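Long-range contact in Trypsin/chymotrypsin inhibitor (Alocasia macrorrhizos, PDB 5YCZ), which inhibits the serine proteases trypsin and alpha-chymotrypsin as a plant Kunitz-type inhibitor built on the beta-trefoil fold: residues Tyr18-Val23 and His174-Val179. Sequence-based numbering, arbitrary orientation.
Sequences YYATSV and HTIRFV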
loop_
_atom_site.group_PDB
_atom_site.type_symbol
_atom_site.label_atom_id
_atom_site.label_comp_id
_atom_site.label_asym_id
_atom_site.label_seq_id
_atom_site.Cartn_x
_atom_site.Cartn_y
_atom_site.Cartn_z
ATOM N N TYR A 18 -1.575 -5.565 -10.131
ATOM C CA TYR A 18 -1.219 -5.676 -11.540
ATOM C C TYR A 18 0.183 -5.123 -11.771
ATOM O O TYR A 18 0.546 -4.082 -11.225
ATOM C CB TYR A 18 -2.205 -4.911 -12.437
ATOM C CG TYR A 18 -3.663 -5.314 -12.314
ATOM C CD1 TYR A 18 -4.432 -4.914 -11.223
ATOM C CD2 TYR A 18 -4.280 -6.079 -13.302
ATOM C CE1 TYR A 18 -5.768 -5.291 -11.106
ATOM C CE2 TYR A 18 -5.603 -6.442 -13.197
ATOM C CZ TYR A 18 -6.336 -6.052 -12.098
ATOM O OH TYR A 18 -7.647 -6.422 -11.993
ATOM N N TYR A 19 0.961 -5.810 -12.586
ATOM C CA TYR A 19 2.258 -5.322 -13.011
ATOM C C TYR A 19 2.098 -4.424 -14.235
ATOM O O TYR A 19 1.333 -4.744 -15.151
ATOM C CB TYR A 19 3.186 -6.479 -13.380
ATOM C CG TYR A 19 3.561 -7.443 -12.272
ATOM C CD1 TYR A 19 4.098 -6.998 -11.070
ATOM C CD2 TYR A 19 3.424 -8.817 -12.459
ATOM C CE1 TYR A 19 4.456 -7.902 -10.076
ATOM C CE2 TYR A 19 3.786 -9.724 -11.479
ATOM C CZ TYR A 19 4.297 -9.264 -10.290
ATOM O OH TYR A 19 4.643 -10.178 -9.321
ATOM N N ALA A 20 2.860 -3.321 -14.272
ATOM C CA ALA A 20 2.841 -2.401 -15.412
ATOM C C ALA A 20 3.993 -2.740 -16.350
ATOM O O ALA A 20 5.044 -2.106 -16.340
ATOM C CB ALA A 20 2.911 -0.950 -14.950
ATOM N N THR A 21 3.762 -3.743 -17.199
ATOM C CA THR A 21 4.778 -4.184 -18.150
ATOM C C THR A 21 4.953 -3.169 -19.267
ATOM O O THR A 21 3.987 -2.591 -19.774
ATOM C CB THR A 21 4.400 -5.529 -18.759
ATOM O OG1 THR A 21 3.357 -5.358 -19.744
ATOM C CG2 THR A 21 3.923 -6.457 -17.672
ATOM N N SER A 22 6.185 -2.985 -19.681
ATOM C CA SER A 22 6.469 -2.010 -20.717
ATOM C C SER A 22 6.088 -2.579 -22.087
ATOM O O SER A 22 6.531 -3.667 -22.463
ATOM C CB SER A 22 7.939 -1.618 -20.642
ATOM O OG SER A 22 8.431 -1.321 -21.928
ATOM N N VAL A 23 5.242 -1.855 -22.820
ATOM C CA VAL A 23 4.944 -2.223 -24.205
ATOM C C VAL A 23 6.228 -2.284 -25.032
ATOM O O VAL A 23 6.590 -3.337 -25.564
ATOM C CB VAL A 23 3.931 -1.245 -24.817
ATOM C CG1 VAL A 23 3.847 -1.461 -26.298
ATOM C CG2 VAL A 23 2.582 -1.445 -24.173
ATOM N N HIS A 174 5.180 6.688 -22.226
ATOM C CA HIS A 174 5.479 5.306 -21.880
ATOM C C HIS A 174 4.192 4.504 -21.996
ATOM O O HIS A 174 3.290 4.639 -21.162
ATOM C CB HIS A 174 6.068 5.210 -20.476
ATOM C CG HIS A 174 6.438 3.816 -20.074
ATOM N ND1 HIS A 174 7.146 2.966 -20.900
ATOM C CD2 HIS A 174 6.212 3.127 -18.928
ATOM C CE1 HIS A 174 7.330 1.811 -20.283
ATOM N NE2 HIS A 174 6.776 1.884 -19.085
ATOM N N THR A 175 4.083 3.683 -23.028
ATOM C CA THR A 175 2.903 2.846 -23.154
ATOM C C THR A 175 3.124 1.534 -22.424
ATOM O O THR A 175 4.242 1.008 -22.381
ATOM C CB THR A 175 2.585 2.592 -24.621
ATOM O OG1 THR A 175 3.802 2.288 -25.319
ATOM C CG2 THR A 175 1.981 3.839 -25.225
ATOM N N ILE A 176 2.047 1.004 -21.841
ATOM C CA ILE A 176 2.147 -0.135 -20.938
ATOM C C ILE A 176 0.935 -1.045 -21.087
ATOM O O ILE A 176 -0.131 -0.632 -21.544
ATOM C CB ILE A 176 2.279 0.316 -19.467
ATOM C CG1 ILE A 176 1.183 1.308 -19.124
ATOM C CG2 ILE A 176 3.631 0.948 -19.212
ATOM C CD1 ILE A 176 0.531 1.020 -17.829
ATOM N N ARG A 177 1.116 -2.305 -20.691
ATOM C CA ARG A 177 0.039 -3.256 -20.482
ATOM C C ARG A 177 0.013 -3.653 -19.013
ATOM O O ARG A 177 1.020 -3.548 -18.312
ATOM C CB ARG A 177 0.217 -4.518 -21.327
ATOM C CG ARG A 177 0.663 -4.280 -22.750
ATOM C CD ARG A 177 0.750 -5.616 -23.495
ATOM N NE ARG A 177 1.631 -5.560 -24.656
ATOM C CZ ARG A 177 1.214 -5.341 -25.903
ATOM N NH1 ARG A 177 -0.079 -5.149 -26.152
ATOM N NH2 ARG A 177 2.090 -5.305 -26.902
ATOM N N PHE A 178 -1.134 -4.143 -18.555
ATOM C CA PHE A 178 -1.308 -4.621 -17.189
ATOM C C PHE A 178 -1.377 -6.143 -17.150
ATOM O O PHE A 178 -2.200 -6.749 -17.840
ATOM C CB PHE A 178 -2.576 -4.027 -16.588
ATOM C CG PHE A 178 -2.621 -2.556 -16.685
ATOM C CD1 PHE A 178 -1.931 -1.772 -15.780
ATOM C CD2 PHE A 178 -3.314 -1.946 -17.713
ATOM C CE1 PHE A 178 -1.960 -0.394 -15.880
ATOM C CE2 PHE A 178 -3.344 -0.575 -17.833
ATOM C CZ PHE A 178 -2.670 0.206 -16.915
ATOM N N VAL A 179 -0.533 -6.755 -16.328
ATOM C CA VAL A 179 -0.499 -8.200 -16.148
ATOM C C VAL A 179 -0.931 -8.488 -14.725
ATOM O O VAL A 179 -0.277 -8.049 -13.770
ATOM C CB VAL A 179 0.897 -8.770 -16.426
ATOM C CG1 VAL A 179 0.964 -10.213 -15.996
ATOM C CG2 VAL A 179 1.213 -8.653 -17.893
HETATM O O HOH W 1 7.116 -0.161 -17.417
#
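Tyr19 and Val179 form an antiparallel hydrogen-bonded pair in which each backbone amide meets the other's carbonyl: Tyr19 N donates to Val179 O at 2.8 Å and Val179 N to Tyr19 O at 3.0 Å, both nearly straight. At the next such pair, Thr21 and Arg177 are joined less evenly. Arg177 N reaches Thr21 O well, but the return bond from Thr21 N to Arg177 O is bent to 126° and weak. Threonine suits this place because its hydroxyl, set between its own backbone N and carbonyl carbon (chi1 76°), can supplement that weak bond. The added bond is long: OG1 stands above the plane of the Arg177 carbonyl, 3.3 Å from Arg177 O. The Thr21 and Val179 side chains cross at about a right angle and their CG2 methyls touch, so this beta-branched residue serves both a polar and an apolar neighbour. Past the strand end, Val23 N donates to Thr175 O at 3.1 Å, while Val23 CG2 lies over one face of the Arg177 guanidinium, offset toward its rim. The extended arginine carries its charge on to a salt bridge with Asp130.

The small Ala20 turns its methyl to the face of the sheet it shares with Phe178, where CB meets Ile176 CD1 and the side chain of Leu56, part of the predicted reactive bond. Its carbonyl accepts a hydrogen bond from a water, which lies 2.7 Å from His174 NE2, in the plane of the imidazole at its edge; Ser22 CB abuts the same ring at CE1.

Strand 18-22 thus binds the C-terminal strand 176-180 on one side and strand 55-60 on the other, a closure of chain ends familiar in beta-trefoils. Pairing through main-chain bonds depends little on side-chain identity; a hydroxyl and a water supplement it where cross-strand amides serve Arg177 O weakly and Ala20 O not at all.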